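Local coordinates for protein pyridine nucleotide-disulphide oxidoreductase dimerisation region (Escherichia coli BL21, PDB 6KYY) that is an FAD-binding oxidoreductase of the disulfide reductase family that also binds copper(II) and is probably involved in resistance to reactive chlorine stress, at residues 183-188 against 219-224; 209-214 against 400-405. All blocks are in the same frame, centred on the assembly; numbering follows the deposited sequence.

Interaction 1. Residues 183-188 against 219-224; sequences MFANFG and QGVDII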
loop_
_atom_site.group_PDB
_atom_site.type_symbol
_atom_site.label_atom_id
_atom_site.label_comp_id
_atom_site.label_asym_id
_atom_site.label_seq_id
_atom_site.Cartn_x
_atom_site.Cartn_y
_atom_site.Cartn_z
ATOM N N MET B 183 -1.438 -3.793 -18.954
ATOM C CA MET B 183 -0.244 -2.970 -19.126
ATOM C C MET B 183 -0.182 -2.358 -20.520
ATOM O O MET B 183 0.113 -1.167 -20.671
ATOM C CB MET B 183 1.011 -3.799 -18.855
ATOM C CG MET B 183 2.307 -3.036 -19.081
ATOM S SD MET B 183 3.646 -4.086 -19.669
ATOM C CE MET B 183 3.877 -5.146 -18.248
ATOM N N PHE B 184 -0.459 -3.154 -21.552
ATOM C CA PHE B 184 -0.386 -2.636 -22.912
ATOM C C PHE B 184 -1.655 -1.890 -23.307
ATOM O O PHE B 184 -1.585 -0.928 -24.080
ATOM C CB PHE B 184 -0.096 -3.775 -23.890
ATOM C CG PHE B 184 1.356 -4.166 -23.942
ATOM C CD1 PHE B 184 1.925 -4.909 -22.919
ATOM C CD2 PHE B 184 2.155 -3.778 -25.004
ATOM C CE1 PHE B 184 3.261 -5.265 -22.959
ATOM C CE2 PHE B 184 3.492 -4.130 -25.051
ATOM C CZ PHE B 184 4.045 -4.874 -24.027
ATOM N N ALA B 185 -2.814 -2.305 -22.788
ATOM C CA ALA B 185 -4.032 -1.536 -23.016
ATOM C C ALA B 185 -3.977 -0.191 -22.309
ATOM O O ALA B 185 -4.651 0.759 -22.726
ATOM C CB ALA B 185 -5.256 -2.327 -22.561
ATOM N N ASN B 186 -3.185 -0.088 -21.239
ATOM C CA ASN B 186 -2.955 1.208 -20.609
ATOM C C ASN B 186 -2.075 2.091 -21.484
ATOM O O ASN B 186 -2.261 3.312 -21.534
ATOM C CB ASN B 186 -2.321 1.018 -19.232
ATOM C CG ASN B 186 -3.349 0.861 -18.131
ATOM O OD1 ASN B 186 -4.514 1.227 -18.292
ATOM N ND2 ASN B 186 -2.920 0.320 -16.998
ATOM N N PHE B 187 -1.111 1.486 -22.182
ATOM C CA PHE B 187 -0.237 2.216 -23.090
ATOM C C PHE B 187 -0.949 2.670 -24.358
ATOM O O PHE B 187 -0.354 3.412 -25.146
ATOM C CB PHE B 187 0.965 1.349 -23.467
ATOM C CG PHE B 187 2.070 1.350 -22.446
ATOM C CD1 PHE B 187 2.496 2.531 -21.863
ATOM C CD2 PHE B 187 2.688 0.166 -22.076
ATOM C CE1 PHE B 187 3.515 2.530 -20.928
ATOM C CE2 PHE B 187 3.706 0.160 -21.142
ATOM C CZ PHE B 187 4.119 1.343 -20.567
ATOM N N GLY B 188 -2.191 2.244 -24.574
ATOM C CA GLY B 188 -2.949 2.621 -25.747
ATOM C C GLY B 188 -3.115 1.540 -26.795
ATOM O O GLY B 188 -3.510 1.855 -27.923
ATOM N N GLN B 219 -11.365 -0.994 -21.366
ATOM C CA GLN B 219 -10.078 -0.515 -21.845
ATOM C C GLN B 219 -9.753 -1.015 -23.246
ATOM O O GLN B 219 -8.708 -0.648 -23.794
ATOM C CB GLN B 219 -8.964 -0.931 -20.877
ATOM C CG GLN B 219 -8.581 0.142 -19.870
ATOM C CD GLN B 219 -7.386 -0.251 -19.024
ATOM O OE1 GLN B 219 -7.171 0.293 -17.941
ATOM N NE2 GLN B 219 -6.602 -1.203 -19.515
ATOM N N GLY B 220 -10.615 -1.844 -23.834
ATOM C CA GLY B 220 -10.428 -2.330 -25.184
ATOM C C GLY B 220 -9.949 -3.761 -25.305
ATOM O O GLY B 220 -9.735 -4.226 -26.431
ATOM N N VAL B 221 -9.780 -4.474 -24.196
ATOM C CA VAL B 221 -9.270 -5.840 -24.240
ATOM C C VAL B 221 -10.402 -6.789 -24.608
ATOM O O VAL B 221 -11.453 -6.807 -23.957
ATOM C CB VAL B 221 -8.635 -6.230 -22.895
ATOM C CG1 VAL B 221 -8.148 -7.671 -22.936
ATOM C CG2 VAL B 221 -7.494 -5.286 -22.554
ATOM N N ASP B 222 -10.187 -7.583 -25.655
ATOM C CA ASP B 222 -11.150 -8.583 -26.095
ATOM C C ASP B 222 -10.793 -9.927 -25.467
ATOM O O ASP B 222 -9.667 -10.410 -25.626
ATOM C CB ASP B 222 -11.162 -8.682 -27.620
ATOM C CG ASP B 222 -12.374 -9.428 -28.152
ATOM O OD1 ASP B 222 -12.543 -9.478 -29.388
ATOM O OD2 ASP B 222 -13.157 -9.963 -27.339
ATOM N N ILE B 223 -11.748 -10.524 -24.759
ATOM C CA ILE B 223 -11.552 -11.799 -24.079
ATOM C C ILE B 223 -12.357 -12.858 -24.819
ATOM O O ILE B 223 -13.583 -12.743 -24.942
ATOM C CB ILE B 223 -11.964 -11.722 -22.601
ATOM C CG1 ILE B 223 -11.537 -10.382 -21.998
ATOM C CG2 ILE B 223 -11.362 -12.881 -21.820
ATOM C CD1 ILE B 223 -11.645 -10.322 -20.491
ATOM N N ILE B 224 -11.671 -13.889 -25.307
ATOM C CA ILE B 224 -12.291 -14.968 -26.066
ATOM C C ILE B 224 -11.926 -16.293 -25.411
ATOM O O ILE B 224 -10.745 -16.572 -25.177
ATOM C CB ILE B 224 -11.852 -14.959 -27.543
ATOM C CG1 ILE B 224 -12.216 -13.627 -28.202
ATOM C CG2 ILE B 224 -12.485 -16.120 -28.295
ATOM C CD1 ILE B 224 -11.592 -13.431 -29.566
#
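The carboxamides of Asn186 and Gln219 approach at a slant, their planes 53° apart: the end of the Asn186 amide stands off one face of the Gln219 carboxamide, near its outer edge, and the methyl of Ala185 lies beyond the end modelled as NE2. As modelled, Asn186 OD1 and Gln219 OE1 lie 2.8 Å apart, but both amides are probably turned over, so which ends are oxygen and which nitrogen is uncertain. Ala185 CB is 3.5 Å from the atom modelled as Gln219 NE2. The glutamine reaches there because its chain runs extended beyond CG (chi2 -174°). The same methyl also packs against Val221 CG2 at 3.7 Å, and both residues also touch Val191 of strand 190-194.

The contact thus joins the C-terminal part of helix 175-186 to the point where helix 206-218, closed by a Schellman motif at Gly220, gives way to strand 221-224 of the parallel, Rossmann-type sheet. A copper(II) ion lies about 6 Å from the Asn186 side chain. Ala185 packs on Val221, and the amides of Asn186 and Gln219 meet beside it; the contact therefore combines apolar packing with two uncharged amides, which, turned the other way, could form a hydrogen bond.

Interaction 2. Residues 209-214 against 400-405; sequences ADNIAT and SLLCVD
Residues 209-214 are a continuous piece of helix 206-218, with the backbone bonds Ala213 N to Ala209 O (3.0 Å) and Thr214 N to Asp210 O (3.1 Å) in place. Opposite them, residues 400-402 finish strand 396-402, and the chain then continues as loop from Cys403. The two backbones stay well apart, 8.5 Å between the CA atoms of Ile212 and Leu402 at their nearest, so side chains alone bridge the gap.

Leu402 does most of the reaching. With CG anti to the backbone N (chi1 -174°), its branch extends to the helix, where the single methyl CD2 meets two successive residues. It packs 3.7 Å from Ile212 CG1 and 4.0 Å from Asn211 CB, crossing both side chains at a slant. Ile212 brings the middle of its chain to the methyl; Asn211 lays CB and the near side of its amide against it.

The contact joins a helix flanking the parallel Rossmann-type sheet to the antiparallel sheet of the dimerisation domain, in a protein of the pyridine nucleotide-disulfide oxidoreductase family. In that second sheet Leu402 is held by backbone bonding to Val384, a residue that Asn211 also touches, while Leu345 of strand 345-349 packs on both Ile212 and Leu402. Phe200, Leu201 and Met341 add further cover to Ile212.

Far from the touching side chains, at the other end of segment 400-405, the carboxylate of Asp405 comes close to that of Asp405 of the second subunit, an approach of like charges that places this end of the segment near the dimer partner.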
loop_
_atom_site.group_PDB
_atom_site.type_symbol
_atom_site.label_atom_id
_atom_site.label_comp_id
_atom_site.label_asym_id
_atom_site.label_seq_id
_atom_site.Cartn_x
_atom_site.Cartn_y
_atom_site.Cartn_z
ATOM N N ALA B 209 -14.168 -12.482 -11.343
ATOM C CA ALA B 209 -13.766 -12.705 -12.729
ATOM C C ALA B 209 -14.585 -11.842 -13.679
ATOM O O ALA B 209 -14.051 -11.292 -14.649
ATOM C CB ALA B 209 -13.907 -14.183 -13.092
ATOM N N ASP B 210 -15.888 -11.715 -13.416
ATOM C CA ASP B 210 -16.719 -10.825 -14.219
ATOM C C ASP B 210 -16.268 -9.378 -14.075
ATOM O O ASP B 210 -16.228 -8.632 -15.059
ATOM C CB ASP B 210 -18.188 -10.967 -13.818
ATOM C CG ASP B 210 -18.795 -12.276 -14.277
ATOM O OD1 ASP B 210 -19.820 -12.693 -13.696
ATOM O OD2 ASP B 210 -18.245 -12.891 -15.214
ATOM N N ASN B 211 -15.919 -8.965 -12.854
ATOM C CA ASN B 211 -15.460 -7.597 -12.638
ATOM C C ASN B 211 -14.159 -7.327 -13.383
ATOM O O ASN B 211 -13.975 -6.247 -13.956
ATOM C CB ASN B 211 -15.289 -7.332 -11.143
ATOM C CG ASN B 211 -15.315 -5.852 -10.804
ATOM O OD1 ASN B 211 -14.632 -5.045 -11.434
ATOM N ND2 ASN B 211 -16.107 -5.489 -9.802
ATOM N N ILE B 212 -13.244 -8.299 -13.390
ATOM C CA ILE B 212 -11.978 -8.120 -14.093
ATOM C C ILE B 212 -12.210 -8.035 -15.597
ATOM O O ILE B 212 -11.573 -7.236 -16.294
ATOM C CB ILE B 212 -11.003 -9.254 -13.729
ATOM C CG1 ILE B 212 -10.546 -9.117 -12.275
ATOM C CG2 ILE B 212 -9.805 -9.255 -14.662
ATOM C CD1 ILE B 212 -9.719 -10.281 -11.782
ATOM N N ALA B 213 -13.137 -8.843 -16.119
ATOM C CA ALA B 213 -13.400 -8.839 -17.554
ATOM C C ALA B 213 -13.951 -7.496 -18.017
ATOM O O ALA B 213 -13.557 -6.988 -19.072
ATOM C CB ALA B 213 -14.363 -9.969 -17.915
ATOM N N THR B 214 -14.865 -6.901 -17.242
ATOM C CA THR B 214 -15.442 -5.622 -17.647
ATOM C C THR B 214 -14.454 -4.474 -17.475
ATOM O O THR B 214 -14.469 -3.526 -18.268
ATOM C CB THR B 214 -16.725 -5.335 -16.865
ATOM O OG1 THR B 214 -16.403 -5.010 -15.508
ATOM C CG2 THR B 214 -17.656 -6.536 -16.895
ATOM N N SER B 400 -10.987 -11.382 -1.287
ATOM C CA SER B 400 -10.750 -10.999 -2.678
ATOM C C SER B 400 -10.664 -9.474 -2.708
ATOM O O SER B 400 -11.687 -8.789 -2.629
ATOM C CB SER B 400 -11.857 -11.508 -3.591
ATOM O OG SER B 400 -11.789 -12.914 -3.737
ATOM N N LEU B 401 -9.451 -8.947 -2.800
ATOM C CA LEU B 401 -9.215 -7.508 -2.752
ATOM C C LEU B 401 -8.861 -7.035 -4.157
ATOM O O LEU B 401 -7.706 -7.124 -4.581
ATOM C CB LEU B 401 -8.119 -7.186 -1.740
ATOM C CG LEU B 401 -8.456 -7.624 -0.311
ATOM C CD1 LEU B 401 -7.463 -7.058 0.687
ATOM C CD2 LEU B 401 -9.874 -7.217 0.062
ATOM N N LEU B 402 -9.869 -6.557 -4.883
ATOM C CA LEU B 402 -9.706 -6.008 -6.227
ATOM C C LEU B 402 -9.787 -4.493 -6.097
ATOM O O LEU B 402 -10.852 -3.891 -6.248
ATOM C CB LEU B 402 -10.770 -6.560 -7.165
ATOM C CG LEU B 402 -10.658 -6.189 -8.643
ATOM C CD1 LEU B 402 -9.258 -6.456 -9.165
ATOM C CD2 LEU B 402 -11.691 -6.944 -9.466
ATOM N N CYS B 403 -8.649 -3.872 -5.805
ATOM C CA CYS B 403 -8.610 -2.442 -5.550
ATOM C C CYS B 403 -7.217 -1.921 -5.865
ATOM O O CYS B 403 -6.275 -2.687 -6.081
ATOM C CB CYS B 403 -8.975 -2.135 -4.098
ATOM S SG CYS B 403 -8.244 -3.293 -2.937
ATOM N N VAL B 404 -7.098 -0.594 -5.896
ATOM C CA VAL B 404 -5.783 0.024 -5.949
ATOM C C VAL B 404 -5.063 -0.243 -4.635
ATOM O O VAL B 404 -5.671 -0.221 -3.555
ATOM C CB VAL B 404 -5.905 1.532 -6.229
ATOM C CG1 VAL B 404 -6.073 1.779 -7.720
ATOM C CG2 VAL B 404 -7.072 2.120 -5.454
ATOM N N ASP B 405 -3.760 -0.520 -4.725
ATOM C CA ASP B 405 -2.936 -0.870 -3.567
ATOM C C ASP B 405 -3.426 -2.146 -2.885
ATOM O O ASP B 405 -3.256 -2.323 -1.677
ATOM C CB ASP B 405 -2.863 0.280 -2.559
ATOM C CG ASP B 405 -1.806 1.300 -2.918
ATOM O OD1 ASP B 405 -0.717 0.890 -3.371
ATOM O OD2 ASP B 405 -2.063 2.511 -2.754
#

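Overall arrangement
Interactions 1 and 2 have centres 15 Å apart on the same side of the chain's centre, and their segments alternate along the sequence: 183-188, 209-214, 219-224, then 400-405. Helix 206-218 connects them. Its body faces the dimerisation domain in interaction 2, and it runs on directly into strand 221-224, an outermost strand, within this chain, of the parallel sheet used in interaction 1. The two also touch, where Ile223 CD1 packs 3.7 Å from Ala213 CA. Interaction 1 lies within the domain built on the parallel, Rossmann-type sheet, whereas interaction 2 joins that domain to the antiparallel sheet of the dimerisation domain, where segment 400-405 lies 186 residues further along the chain.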